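Methylocystis parvus OBBP MbnE (Methylocystis parvus OBBP, PDB 5ICQ) probably binds the copper-chelating peptide methanobactin in the periplasm, as a solute-binding protein of a methanobactin transport system. Local coordinates at residues 112-117 with 133-138; 216-221 with 232-237; 272-277 with 284-289; 576-581 with 603-608. One frame throughout, in Å; residues are numbered along the deposited sequence.

Contact 1 (112-117 with 133-138); sequences PLIAQS and PRAHFS
The carboxamide oxygen of Gln116 reaches the ring of Pro133, OE1 lying 3.6 Å from CD, with the glutamine chain and the proline ring crossing at about a right angle. CG of Gln116 stands between the backbone N and the carbonyl carbon (chi1 75°), and beyond it the chain runs extended (chi2 177°), which carries the amide the whole way to the proline. The second touch is apolar and more buried: CG2 of Ile114 meets the methyl CB of Ala135 at 4.4 Å, a loose van der Waals contact. No hydrogen bond spans the two segments, so they meet through a thin layer of side chains. What positions them lies next door. Gln116 and Ser117 both face His130 in a classic beta bulge, and Ile114 is tied by its backbone to Asp132, immediately before Pro133. Arg134 forms a salt bridge with that same Asp132. The contact thus lies where strand 109-120 turns a corner and packs against the loop leaving its antiparallel neighbour, strand 126-131; that loop pairs Ala135 with Ile143 through the backbone before helix 145-158 begins.

Contact 2 (216-221 with 232-237); sequences ATLAKP and VQAGAR. With SO4 (sulfate ion), chain B.
Leu218 and Val232 mark the closest approach of the two backbones, their CA atoms 7.3 Å apart, where the irregular segment 216-221 passes the end of strand 227-233. After Gln233 the chain turns through Gly235, whose positive phi of 67° suits a glycine, and Ala236 and Arg237 both face Gln233 as a classic beta bulge. The O of Gln233 accepts from the N of Ala236 and the N of Arg237, closing the hairpin into strand 237-242. Across the contact Leu218 does the work. Its CD1 rests on CB of Ala234 at 3.6 Å, its CD2 lies near CG2 of Val232 at 4.3 Å, and its carbonyl O sits 3.6 Å from CG1 of Val232. With CG1 between the backbone N and the carbonyl carbon (chi1 53°), Val232 presents both methyls to the leucine. Farther along the hairpin, Arg237 bends at chi2 and chi3 and its NH2 grips the sulfate twice, to O4 at 3.1 Å and less straightly to O2 at 3.2 Å. Asp231 and Asp264 hold the guanidinium from its other nitrogens, and Arg65 also binds the anion. A leucine in place of Arg237 would probably deprive both aspartates of these salt bridges and leave the sulfate held more weakly. The segments meet by mostly apolar surface packing without a hydrogen bond, while Arg237 holds an anion probably from the crystallisation liquor.

Contact 3 (272-277 with 284-289); sequences NSLFEA and DYRDET
Arg286 lies against Phe275, one face of its guanidinium over the ring's CD1, which sits 3.3 Å above that plane and offset toward the rim. The two planes are 54° apart, so this is no parallel stack: NE comes within 3.3 Å of CD1 from an oblique direction, and CD lies at the edge of the phenyl ring. Phe275 places its ring there with CG anti to the backbone N (chi1 -172°), while the arginine chain bends at chi3 to bring the guanidinium alongside the helix. Leu274 completes the contact with CG at the guanidinium edge, 4.0 Å from NH1. Helix 271-279 thereby packs on strand 285-288, an outer strand of a three-stranded antiparallel sheet, the connection between them being only a few residues long. The buried charge is well provided for. NH2 makes a salt bridge to OE2 of Glu288 at 2.8 Å, almost straight (169°) and in the guanidinium plane, although NH2 approaches OE2 from above the plane of the carboxylate; NE adds a weak bond to the same oxygen. NH1 donates to a water that in turn donates to the carbonyl O of Leu274, bridging strand and helix through solvent. Tyr298 bonds to both NE and Glu288 and also meets the Phe275 ring, and Arg293 binds the second carboxylate oxygen of Glu288, which probably eases its proximity to Arg286.

Contact 4 (576-581 with 603-608); sequences QWIAHS and ESWWRK
A T-shaped aromatic pair joins the central strand of a three-stranded antiparallel sheet to the C-terminal tail: Trp605 directs the edge of its indole toward the face of His580 on strand 576-581. The centroids of the imidazole and of the indole six-membered ring are 5.1 Å apart, and the planes stand at 77°. CH2 of Trp605 hovers above the imidazole, offset toward its rim, and is 3.8 Å from CD2 of His580; the neighbouring CZ3 lies equally close to CG. At the same indole edge, CD1 of Ile578 touches CH2 at 4.4 Å, adding an aliphatic partner from two residues back on the strand. Trp605 has CG anti to its carbonyl carbon (chi1 -66°), and this extends the indole across from the tail to the sheet, where the backbones remain far apart. Around it, Phe598 makes another edge-to-face pair with the indole, and Ile584 and Arg586 also pack on it. Strands 285-288 and 308-313 flank strand 576-581. The face offered to Trp605 is fixed by polar bonds at both imidazole nitrogens, since NE2 is bonded to Glu311 on strand 308-313. Replacing His580 by an alanine would probably leave the indole edge without its aromatic face and Glu311 without this partner, opening a gap between strand and tail. On the other nitrogen, ND1 donates to the carbonyl O of Ser581 at 2.8 Å and 171°, the oxygen lying in the imidazole plane but met from above its own carbonyl plane.

Contacts 3 and 4 are buried and share one sheet: strands 285-288 and 576-581 are neighbours in it, with Glu288 N 2.8 Å from Trp577 O and Asp287 OD1 2.9 Å from Gln576 NE2. Contact 3 brings a helix to this sheet around a buried, compensated charge, whereas contact 4 brings the C-terminal tail through aromatic rings. Contact 2, at the surface, is mainly aliphatic between its segments, and contact 1 is partly buried with one amide and one methyl touch. These two belong to different sheets; their centres are about 27 Å apart and they do not touch. None of the four has a direct hydrogen bond across its segments.

Contact 1 (112-117 with 133-138)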
loop_
_atom_site.group_PDB
_atom_site.type_symbol
_atom_site.label_atom_id
_atom_site.label_comp_id
_atom_site.label_asym_id
_atom_site.label_seq_id
_atom_site.Cartn_x
_atom_site.Cartn_y
_atom_site.Cartn_z
ATOM N N PRO A 112 22.165 -1.575 -5.455
ATOM C CA PRO A 112 23.106 -0.940 -4.517
ATOM C C PRO A 112 22.833 0.543 -4.296
ATOM O O PRO A 112 22.477 1.290 -5.216
ATOM C CB PRO A 112 24.476 -1.158 -5.176
ATOM C CG PRO A 112 24.294 -2.474 -5.959
ATOM C CD PRO A 112 22.866 -2.373 -6.481
ATOM N N LEU A 113 23.015 0.961 -3.044
ATOM C CA LEU A 113 23.011 2.371 -2.676
ATOM C C LEU A 113 24.163 2.561 -1.692
ATOM O O LEU A 113 25.327 2.457 -2.093
ATOM C CB LEU A 113 21.654 2.796 -2.097
ATOM C CG LEU A 113 21.421 4.317 -1.936
ATOM C CD1 LEU A 113 21.914 5.126 -3.163
ATOM C CD2 LEU A 113 19.954 4.628 -1.651
ATOM N N ILE A 114 23.875 2.789 -0.408
ATOM C CA ILE A 114 24.966 2.897 0.564
ATOM C C ILE A 114 25.766 1.595 0.620
ATOM O O ILE A 114 26.997 1.611 0.752
ATOM C CB ILE A 114 24.424 3.300 1.946
ATOM C CG1 ILE A 114 23.984 4.763 1.932
ATOM C CG2 ILE A 114 25.489 3.089 3.033
ATOM C CD1 ILE A 114 23.174 5.173 3.160
ATOM N N ALA A 115 25.092 0.450 0.503
ATOM C CA ALA A 115 25.798 -0.815 0.320
ATOM C C ALA A 115 26.102 -1.004 -1.161
ATOM O O ALA A 115 25.184 -1.013 -1.990
ATOM C CB ALA A 115 24.971 -1.994 0.840
ATOM N N GLN A 116 27.387 -1.168 -1.498
ATOM C CA GLN A 116 27.745 -1.375 -2.895
ATOM C C GLN A 116 27.539 -2.816 -3.346
ATOM O O GLN A 116 27.417 -3.057 -4.550
ATOM C CB GLN A 116 29.194 -0.936 -3.156
ATOM C CG GLN A 116 30.267 -1.864 -2.653
ATOM C CD GLN A 116 31.663 -1.373 -3.033
ATOM O OE1 GLN A 116 31.877 -0.175 -3.238
ATOM N NE2 GLN A 116 32.610 -2.297 -3.142
ATOM N N SER A 117 27.464 -3.772 -2.420
ATOM C CA SER A 117 27.176 -5.157 -2.782
ATOM C C SER A 117 26.715 -5.892 -1.535
ATOM O O SER A 117 26.801 -5.372 -0.418
ATOM C CB SER A 117 28.396 -5.848 -3.414
ATOM O OG SER A 117 29.405 -6.088 -2.446
ATOM N N PRO A 133 32.667 2.829 0.155
ATOM C CA PRO A 133 33.556 3.775 0.848
ATOM C C PRO A 133 33.381 5.219 0.398
ATOM O O PRO A 133 33.887 6.126 1.077
ATOM C CB PRO A 133 34.961 3.244 0.515
ATOM C CG PRO A 133 34.789 2.504 -0.770
ATOM C CD PRO A 133 33.406 1.899 -0.722
ATOM N N ARG A 134 32.674 5.464 -0.707
ATOM C CA ARG A 134 32.368 6.828 -1.127
ATOM C C ARG A 134 31.261 7.472 -0.296
ATOM O O ARG A 134 31.111 8.698 -0.332
ATOM C CB ARG A 134 31.950 6.844 -2.601
ATOM C CG ARG A 134 32.980 6.309 -3.584
ATOM C CD ARG A 134 32.361 6.133 -4.985
ATOM N NE ARG A 134 31.601 4.882 -5.103
ATOM C CZ ARG A 134 31.021 4.451 -6.221
ATOM N NH1 ARG A 134 31.110 5.158 -7.343
ATOM N NH2 ARG A 134 30.359 3.300 -6.223
ATOM N N ALA A 135 30.477 6.689 0.438
ATOM C CA ALA A 135 29.264 7.217 1.056
ATOM C C ALA A 135 29.586 8.128 2.235
ATOM O O ALA A 135 30.416 7.792 3.085
ATOM C CB ALA A 135 28.372 6.063 1.528
ATOM N N HIS A 136 28.903 9.275 2.303
ATOM C CA HIS A 136 29.061 10.172 3.445
ATOM C C HIS A 136 27.770 10.928 3.701
ATOM O O HIS A 136 26.944 11.105 2.801
ATOM C CB HIS A 136 30.226 11.164 3.260
ATOM C CG HIS A 136 30.141 12.015 2.031
ATOM N ND1 HIS A 136 29.307 13.111 1.930
ATOM C CD2 HIS A 136 30.838 11.967 0.868
ATOM C CE1 HIS A 136 29.471 13.680 0.747
ATOM N NE2 HIS A 136 30.393 13.003 0.084
ATOM N N PHE A 137 27.592 11.357 4.951
ATOM C CA PHE A 137 26.458 12.207 5.270
ATOM C C PHE A 137 26.695 13.595 4.684
ATOM O O PHE A 137 27.778 13.907 4.174
ATOM C CB PHE A 137 26.231 12.264 6.787
ATOM C CG PHE A 137 25.903 10.926 7.396
ATOM C CD1 PHE A 137 26.877 10.180 8.055
ATOM C CD2 PHE A 137 24.623 10.400 7.284
ATOM C CE1 PHE A 137 26.568 8.946 8.612
ATOM C CE2 PHE A 137 24.313 9.163 7.830
ATOM C CZ PHE A 137 25.277 8.434 8.481
ATOM N N SER A 138 25.666 14.438 4.752
ATOM C CA SER A 138 25.747 15.716 4.062
ATOM C C SER A 138 26.678 16.706 4.747
ATOM O O SER A 138 26.955 17.760 4.165
ATOM C CB SER A 138 24.349 16.320 3.897
ATOM O OG SER A 138 23.836 16.772 5.130
#

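Contact 2 (216-221 with 232-237)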
loop_
_atom_site.group_PDB
_atom_site.type_symbol
_atom_site.label_atom_id
_atom_site.label_comp_id
_atom_site.label_asym_id
_atom_site.label_seq_id
_atom_site.Cartn_x
_atom_site.Cartn_y
_atom_site.Cartn_z
ATOM N N ALA A 216 8.523 14.950 18.828
ATOM C CA ALA A 216 8.309 15.669 17.576
ATOM C C ALA A 216 9.357 16.772 17.472
ATOM O O ALA A 216 9.439 17.639 18.349
ATOM C CB ALA A 216 6.896 16.248 17.525
ATOM N N THR A 217 10.175 16.730 16.426
ATOM C CA THR A 217 11.336 17.602 16.306
ATOM C C THR A 217 11.282 18.367 14.993
ATOM O O THR A 217 10.986 17.790 13.947
ATOM C CB THR A 217 12.635 16.786 16.369
ATOM O OG1 THR A 217 12.591 15.749 15.379
ATOM C CG2 THR A 217 12.794 16.137 17.741
ATOM N N LEU A 218 11.586 19.663 15.047
ATOM C CA LEU A 218 11.700 20.474 13.846
ATOM C C LEU A 218 13.136 20.864 13.535
ATOM O O LEU A 218 13.365 21.601 12.571
ATOM C CB LEU A 218 10.835 21.736 13.968
ATOM C CG LEU A 218 9.348 21.440 14.158
ATOM C CD1 LEU A 218 8.610 22.679 14.635
ATOM C CD2 LEU A 218 8.741 20.892 12.865
ATOM N N ALA A 219 14.105 20.411 14.329
ATOM C CA ALA A 219 15.500 20.626 13.973
ATOM C C ALA A 219 15.784 19.966 12.632
ATOM O O ALA A 219 15.245 18.903 12.321
ATOM C CB ALA A 219 16.427 20.066 15.051
ATOM N N LYS A 220 16.600 20.616 11.824
ATOM C CA LYS A 220 16.911 20.073 10.511
ATOM C C LYS A 220 17.717 18.787 10.661
ATOM O O LYS A 220 18.843 18.826 11.173
ATOM C CB LYS A 220 17.659 21.110 9.693
ATOM C CG LYS A 220 16.865 22.403 9.535
ATOM C CD LYS A 220 17.693 23.478 8.849
ATOM C CE LYS A 220 16.969 24.807 8.848
ATOM N NZ LYS A 220 17.860 25.879 8.335
ATOM N N PRO A 221 17.186 17.643 10.252
ATOM C CA PRO A 221 17.885 16.375 10.469
ATOM C C PRO A 221 18.997 16.150 9.459
ATOM O O PRO A 221 18.930 16.588 8.309
ATOM C CB PRO A 221 16.772 15.340 10.281
ATOM C CG PRO A 221 15.908 15.974 9.210
ATOM C CD PRO A 221 15.922 17.459 9.514
ATOM N N VAL A 232 12.299 25.269 7.394
ATOM C CA VAL A 232 11.089 24.605 7.861
ATOM C C VAL A 232 10.236 25.610 8.618
ATOM O O VAL A 232 10.738 26.352 9.470
ATOM C CB VAL A 232 11.393 23.372 8.740
ATOM C CG1 VAL A 232 12.329 23.734 9.859
ATOM C CG2 VAL A 232 10.095 22.772 9.297
ATOM N N GLN A 233 8.950 25.643 8.290
ATOM C CA GLN A 233 7.959 26.420 9.023
ATOM C C GLN A 233 6.850 25.448 9.389
ATOM O O GLN A 233 6.097 25.016 8.509
ATOM C CB GLN A 233 7.444 27.582 8.178
ATOM C CG GLN A 233 8.541 28.547 7.779
ATOM C CD GLN A 233 8.226 29.294 6.504
ATOM O OE1 GLN A 233 7.058 29.489 6.152
ATOM N NE2 GLN A 233 9.269 29.721 5.800
ATOM N N ALA A 234 6.787 25.065 10.668
ATOM C CA ALA A 234 5.902 23.991 11.113
ATOM C C ALA A 234 4.487 24.171 10.581
ATOM O O ALA A 234 3.922 25.266 10.636
ATOM C CB ALA A 234 5.878 23.930 12.643
ATOM N N GLY A 235 3.925 23.084 10.053
ATOM C CA GLY A 235 2.583 23.089 9.511
ATOM C C GLY A 235 2.389 23.910 8.259
ATOM O O GLY A 235 1.253 24.023 7.784
ATOM N N ALA A 236 3.452 24.488 7.705
ATOM C CA ALA A 236 3.326 25.394 6.572
ATOM C C ALA A 236 4.172 24.938 5.393
ATOM O O ALA A 236 3.628 24.713 4.306
ATOM C CB ALA A 236 3.706 26.820 6.983
ATOM N N ARG A 237 5.485 24.792 5.569
ATOM C CA ARG A 237 6.319 24.447 4.426
ATOM C C ARG A 237 7.589 23.756 4.896
ATOM O O ARG A 237 8.074 23.988 6.006
ATOM C CB ARG A 237 6.663 25.680 3.576
ATOM C CG ARG A 237 7.569 26.706 4.231
ATOM C CD ARG A 237 9.024 26.555 3.775
ATOM N NE ARG A 237 9.204 26.958 2.384
ATOM C CZ ARG A 237 9.974 27.964 1.981
ATOM N NH1 ARG A 237 10.663 28.688 2.859
ATOM N NH2 ARG A 237 10.068 28.237 0.690
HETATM S S SO4 B . 12.081 31.221 -0.001
HETATM O O1 SO4 B . 13.138 31.094 0.995
HETATM O O2 SO4 B . 10.783 31.379 0.644
HETATM O O3 SO4 B . 12.325 32.387 -0.849
HETATM O O4 SO4 B . 12.078 30.017 -0.818
#

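Contact 3 (272-277 with 284-289)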
loop_
_atom_site.group_PDB
_atom_site.type_symbol
_atom_site.label_atom_id
_atom_site.label_comp_id
_atom_site.label_asym_id
_atom_site.label_seq_id
_atom_site.Cartn_x
_atom_site.Cartn_y
_atom_site.Cartn_z
ATOM N N ASN A 272 -9.894 22.020 -1.162
ATOM C CA ASN A 272 -10.290 23.124 -2.034
ATOM C C ASN A 272 -9.200 24.182 -2.133
ATOM O O ASN A 272 -8.907 24.675 -3.228
ATOM C CB ASN A 272 -11.594 23.761 -1.557
ATOM C CG ASN A 272 -12.143 24.765 -2.561
ATOM O OD1 ASN A 272 -11.992 25.977 -2.398
ATOM N ND2 ASN A 272 -12.764 24.256 -3.621
ATOM N N SER A 273 -8.587 24.557 -1.006
ATOM C CA SER A 273 -7.520 25.551 -1.092
ATOM C C SER A 273 -6.284 24.972 -1.776
ATOM O O SER A 273 -5.555 25.701 -2.459
ATOM C CB SER A 273 -7.174 26.091 0.299
ATOM O OG SER A 273 -6.901 25.041 1.215
ATOM N N LEU A 274 -6.040 23.673 -1.606
ATOM C CA LEU A 274 -4.962 23.015 -2.341
ATOM C C LEU A 274 -5.229 23.061 -3.843
ATOM O O LEU A 274 -4.330 23.367 -4.637
ATOM C CB LEU A 274 -4.824 21.572 -1.848
ATOM C CG LEU A 274 -3.758 20.648 -2.462
ATOM C CD1 LEU A 274 -2.384 21.296 -2.450
ATOM C CD2 LEU A 274 -3.733 19.315 -1.728
ATOM N N PHE A 275 -6.476 22.787 -4.247
ATOM C CA PHE A 275 -6.841 22.841 -5.661
ATOM C C PHE A 275 -6.754 24.260 -6.204
ATOM O O PHE A 275 -6.281 24.469 -7.328
ATOM C CB PHE A 275 -8.249 22.270 -5.857
ATOM C CG PHE A 275 -8.658 22.103 -7.305
ATOM C CD1 PHE A 275 -7.792 21.533 -8.229
ATOM C CD2 PHE A 275 -9.920 22.487 -7.731
ATOM C CE1 PHE A 275 -8.169 21.364 -9.552
ATOM C CE2 PHE A 275 -10.305 22.314 -9.050
ATOM C CZ PHE A 275 -9.430 21.751 -9.960
ATOM N N GLU A 276 -7.202 25.255 -5.423
ATOM C CA GLU A 276 -7.113 26.637 -5.883
ATOM C C GLU A 276 -5.666 27.056 -6.108
ATOM O O GLU A 276 -5.368 27.786 -7.056
ATOM C CB GLU A 276 -7.793 27.578 -4.886
ATOM C CG GLU A 276 -9.317 27.455 -4.833
ATOM C CD GLU A 276 -9.982 27.645 -6.188
ATOM O OE1 GLU A 276 -9.538 28.523 -6.962
ATOM O OE2 GLU A 276 -10.953 26.913 -6.479
ATOM N N ALA A 277 -4.751 26.612 -5.243
ATOM C CA ALA A 277 -3.343 26.955 -5.440
ATOM C C ALA A 277 -2.810 26.365 -6.741
ATOM O O ALA A 277 -2.014 27.003 -7.441
ATOM C CB ALA A 277 -2.509 26.478 -4.251
ATOM N N ASP A 284 2.786 22.853 -8.657
ATOM C CA ASP A 284 3.160 22.334 -9.967
ATOM C C ASP A 284 2.525 20.989 -10.319
ATOM O O ASP A 284 2.589 20.583 -11.488
ATOM C CB ASP A 284 4.691 22.217 -10.044
ATOM C CG ASP A 284 5.374 23.582 -10.083
ATOM O OD1 ASP A 284 4.847 24.479 -10.770
ATOM O OD2 ASP A 284 6.425 23.758 -9.429
ATOM N N TYR A 285 1.909 20.302 -9.362
ATOM C CA TYR A 285 1.506 18.910 -9.531
ATOM C C TYR A 285 0.415 18.586 -8.520
ATOM O O TYR A 285 0.462 19.066 -7.386
ATOM C CB TYR A 285 2.707 17.962 -9.325
ATOM C CG TYR A 285 2.345 16.494 -9.415
ATOM C CD1 TYR A 285 1.897 15.799 -8.297
ATOM C CD2 TYR A 285 2.442 15.805 -10.625
ATOM C CE1 TYR A 285 1.550 14.472 -8.374
ATOM C CE2 TYR A 285 2.103 14.460 -10.705
ATOM C CZ TYR A 285 1.649 13.811 -9.577
ATOM O OH TYR A 285 1.300 12.488 -9.632
ATOM N N ARG A 286 -0.547 17.757 -8.922
ATOM C CA ARG A 286 -1.524 17.240 -7.972
ATOM C C ARG A 286 -2.027 15.876 -8.427
ATOM O O ARG A 286 -2.090 15.580 -9.629
ATOM C CB ARG A 286 -2.705 18.209 -7.776
ATOM C CG ARG A 286 -3.537 18.485 -9.016
ATOM C CD ARG A 286 -4.676 19.482 -8.708
ATOM N NE ARG A 286 -5.833 18.835 -8.097
ATOM C CZ ARG A 286 -6.151 18.876 -6.802
ATOM N NH1 ARG A 286 -5.400 19.549 -5.933
ATOM N NH2 ARG A 286 -7.240 18.239 -6.377
ATOM N N ASP A 287 -2.348 15.037 -7.441
ATOM C CA ASP A 287 -3.138 13.826 -7.635
ATOM C C ASP A 287 -4.598 14.136 -7.322
ATOM O O ASP A 287 -4.896 14.725 -6.281
ATOM C CB ASP A 287 -2.644 12.704 -6.718
ATOM C CG ASP A 287 -1.233 12.278 -7.026
ATOM O OD1 ASP A 287 -0.923 12.057 -8.215
ATOM O OD2 ASP A 287 -0.431 12.168 -6.076
ATOM N N GLU A 288 -5.506 13.730 -8.206
ATOM C CA GLU A 288 -6.929 13.950 -8.006
ATOM C C GLU A 288 -7.565 12.692 -7.433
ATOM O O GLU A 288 -7.399 11.603 -7.993
ATOM C CB GLU A 288 -7.620 14.331 -9.317
ATOM C CG GLU A 288 -9.045 14.771 -9.130
ATOM C CD GLU A 288 -9.139 15.895 -8.133
ATOM O OE1 GLU A 288 -9.628 15.662 -7.002
ATOM O OE2 GLU A 288 -8.693 17.001 -8.480
ATOM N N THR A 289 -8.298 12.841 -6.323
ATOM C CA THR A 289 -9.040 11.727 -5.742
ATOM C C THR A 289 -10.536 11.987 -5.651
ATOM O O THR A 289 -11.277 11.092 -5.230
ATOM C CB THR A 289 -8.507 11.386 -4.339
ATOM O OG1 THR A 289 -8.449 12.578 -3.551
ATOM C CG2 THR A 289 -7.109 10.783 -4.425
HETATM O O HOH W 1 -2.963 21.012 -5.817
#

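Contact 4 (576-581 with 603-608)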
loop_
_atom_site.group_PDB
_atom_site.type_symbol
_atom_site.label_atom_id
_atom_site.label_comp_id
_atom_site.label_asym_id
_atom_site.label_seq_id
_atom_site.Cartn_x
_atom_site.Cartn_y
_atom_site.Cartn_z
ATOM N N GLN A 576 -4.612 6.321 -12.269
ATOM C CA GLN A 576 -4.288 7.451 -11.412
ATOM C C GLN A 576 -4.546 8.755 -12.158
ATOM O O GLN A 576 -4.100 8.922 -13.297
ATOM C CB GLN A 576 -2.829 7.370 -10.962
ATOM C CG GLN A 576 -2.468 8.446 -9.942
ATOM C CD GLN A 576 -1.085 8.251 -9.354
ATOM O OE1 GLN A 576 -0.602 7.121 -9.221
ATOM N NE2 GLN A 576 -0.436 9.353 -9.006
ATOM N N TRP A 577 -5.286 9.665 -11.527
ATOM C CA TRP A 577 -5.665 10.942 -12.127
ATOM C C TRP A 577 -4.703 12.013 -11.620
ATOM O O TRP A 577 -4.615 12.245 -10.407
ATOM C CB TRP A 577 -7.111 11.304 -11.765
ATOM C CG TRP A 577 -8.085 10.187 -12.043
ATOM C CD1 TRP A 577 -7.966 9.210 -13.002
ATOM C CD2 TRP A 577 -9.307 9.919 -11.347
ATOM N NE1 TRP A 577 -9.045 8.357 -12.944
ATOM C CE2 TRP A 577 -9.876 8.762 -11.930
ATOM C CE3 TRP A 577 -9.975 10.541 -10.285
ATOM C CZ2 TRP A 577 -11.090 8.227 -11.498
ATOM C CZ3 TRP A 577 -11.180 10.003 -9.850
ATOM C CH2 TRP A 577 -11.723 8.854 -10.457
ATOM N N ILE A 578 -3.956 12.637 -12.536
ATOM C CA ILE A 578 -2.988 13.657 -12.151
ATOM C C ILE A 578 -3.171 14.906 -13.007
ATOM O O ILE A 578 -3.782 14.881 -14.077
ATOM C CB ILE A 578 -1.527 13.156 -12.249
ATOM C CG1 ILE A 578 -1.099 13.038 -13.710
ATOM C CG2 ILE A 578 -1.360 11.804 -11.533
ATOM C CD1 ILE A 578 0.416 12.762 -13.888
ATOM N N ALA A 579 -2.630 16.016 -12.512
ATOM C CA ALA A 579 -2.545 17.244 -13.287
ATOM C C ALA A 579 -1.243 17.933 -12.925
ATOM O O ALA A 579 -0.738 17.773 -11.811
ATOM C CB ALA A 579 -3.730 18.184 -13.034
ATOM N N HIS A 580 -0.698 18.697 -13.872
ATOM C CA HIS A 580 0.612 19.282 -13.637
ATOM C C HIS A 580 0.846 20.460 -14.570
ATOM O O HIS A 580 0.255 20.548 -15.651
ATOM C CB HIS A 580 1.719 18.239 -13.832
ATOM C CG HIS A 580 1.724 17.629 -15.194
ATOM N ND1 HIS A 580 2.374 18.205 -16.264
ATOM C CD2 HIS A 580 1.150 16.496 -15.667
ATOM C CE1 HIS A 580 2.201 17.456 -17.338
ATOM N NE2 HIS A 580 1.460 16.414 -17.004
ATOM N N SER A 581 1.717 21.366 -14.133
ATOM C CA SER A 581 2.236 22.395 -15.023
ATOM C C SER A 581 2.951 21.749 -16.204
ATOM O O SER A 581 3.598 20.708 -16.071
ATOM C CB SER A 581 3.205 23.308 -14.261
ATOM O OG SER A 581 3.942 24.116 -15.161
ATOM N N GLU A 603 10.716 12.492 -7.996
ATOM C CA GLU A 603 12.166 12.335 -8.144
ATOM C C GLU A 603 12.604 12.124 -9.592
ATOM O O GLU A 603 13.745 12.456 -9.935
ATOM C CB GLU A 603 12.678 11.179 -7.284
ATOM C CG GLU A 603 11.937 9.889 -7.458
ATOM C CD GLU A 603 10.955 9.646 -6.321
ATOM O OE1 GLU A 603 10.233 10.598 -5.929
ATOM O OE2 GLU A 603 10.926 8.506 -5.804
ATOM N N SER A 604 11.749 11.558 -10.451
ATOM C CA SER A 604 12.161 11.354 -11.843
ATOM C C SER A 604 11.825 12.524 -12.769
ATOM O O SER A 604 12.266 12.525 -13.925
ATOM C CB SER A 604 11.532 10.069 -12.412
ATOM O OG SER A 604 10.123 10.199 -12.531
ATOM N N TRP A 605 11.081 13.519 -12.305
ATOM C CA TRP A 605 10.689 14.625 -13.168
ATOM C C TRP A 605 11.776 15.695 -13.206
ATOM O O TRP A 605 12.767 15.644 -12.469
ATOM C CB TRP A 605 9.375 15.248 -12.693
ATOM C CG TRP A 605 8.151 14.382 -12.794
ATOM C CD1 TRP A 605 7.997 13.108 -12.322
ATOM C CD2 TRP A 605 6.871 14.769 -13.326
ATOM N NE1 TRP A 605 6.711 12.668 -12.560
ATOM C CE2 TRP A 605 6.004 13.666 -13.176
ATOM C CE3 TRP A 605 6.391 15.929 -13.946
ATOM C CZ2 TRP A 605 4.668 13.696 -13.604
ATOM C CZ3 TRP A 605 5.065 15.953 -14.383
ATOM C CH2 TRP A 605 4.221 14.847 -14.204
ATOM N N TRP A 606 11.586 16.683 -14.079
ATOM C CA TRP A 606 12.550 17.777 -14.168
ATOM C C TRP A 606 11.901 18.992 -14.815
ATOM O O TRP A 606 10.814 18.912 -15.387
ATOM C CB TRP A 606 13.811 17.355 -14.933
ATOM C CG TRP A 606 13.653 17.073 -16.430
ATOM C CD1 TRP A 606 13.839 17.961 -17.460
ATOM C CD2 TRP A 606 13.340 15.811 -17.040
ATOM N NE1 TRP A 606 13.639 17.330 -18.671
ATOM C CE2 TRP A 606 13.330 16.012 -18.439
ATOM C CE3 TRP A 606 13.049 14.531 -16.538
ATOM C CZ2 TRP A 606 13.055 14.986 -19.340
ATOM C CZ3 TRP A 606 12.779 13.511 -17.438
ATOM C CH2 TRP A 606 12.779 13.745 -18.824
ATOM N N ARG A 607 12.588 20.130 -14.702
ATOM C CA ARG A 607 12.106 21.383 -15.275
ATOM C C ARG A 607 12.462 21.453 -16.756
ATOM O O ARG A 607 13.616 21.244 -17.139
ATOM C CB ARG A 607 12.714 22.571 -14.529
ATOM C CG ARG A 607 12.262 23.934 -15.048
ATOM C CD ARG A 607 13.105 25.070 -14.471
ATOM N NE ARG A 607 14.513 24.960 -14.847
ATOM C CZ ARG A 607 15.471 25.778 -14.419
ATOM N NH1 ARG A 607 15.178 26.778 -13.600
ATOM N NH2 ARG A 607 16.724 25.595 -14.817
ATOM N N LYS A 608 11.475 21.748 -17.587
ATOM C CA LYS A 608 11.713 21.796 -19.025
ATOM C C LYS A 608 12.579 23.004 -19.375
ATOM O O LYS A 608 12.440 24.078 -18.785
ATOM C CB LYS A 608 10.380 21.862 -19.768
ATOM C CG LYS A 608 10.478 21.609 -21.253
ATOM C CD LYS A 608 9.131 21.198 -21.814
ATOM C CE LYS A 608 8.086 22.267 -21.573
ATOM N NZ LYS A 608 6.754 21.848 -22.101
#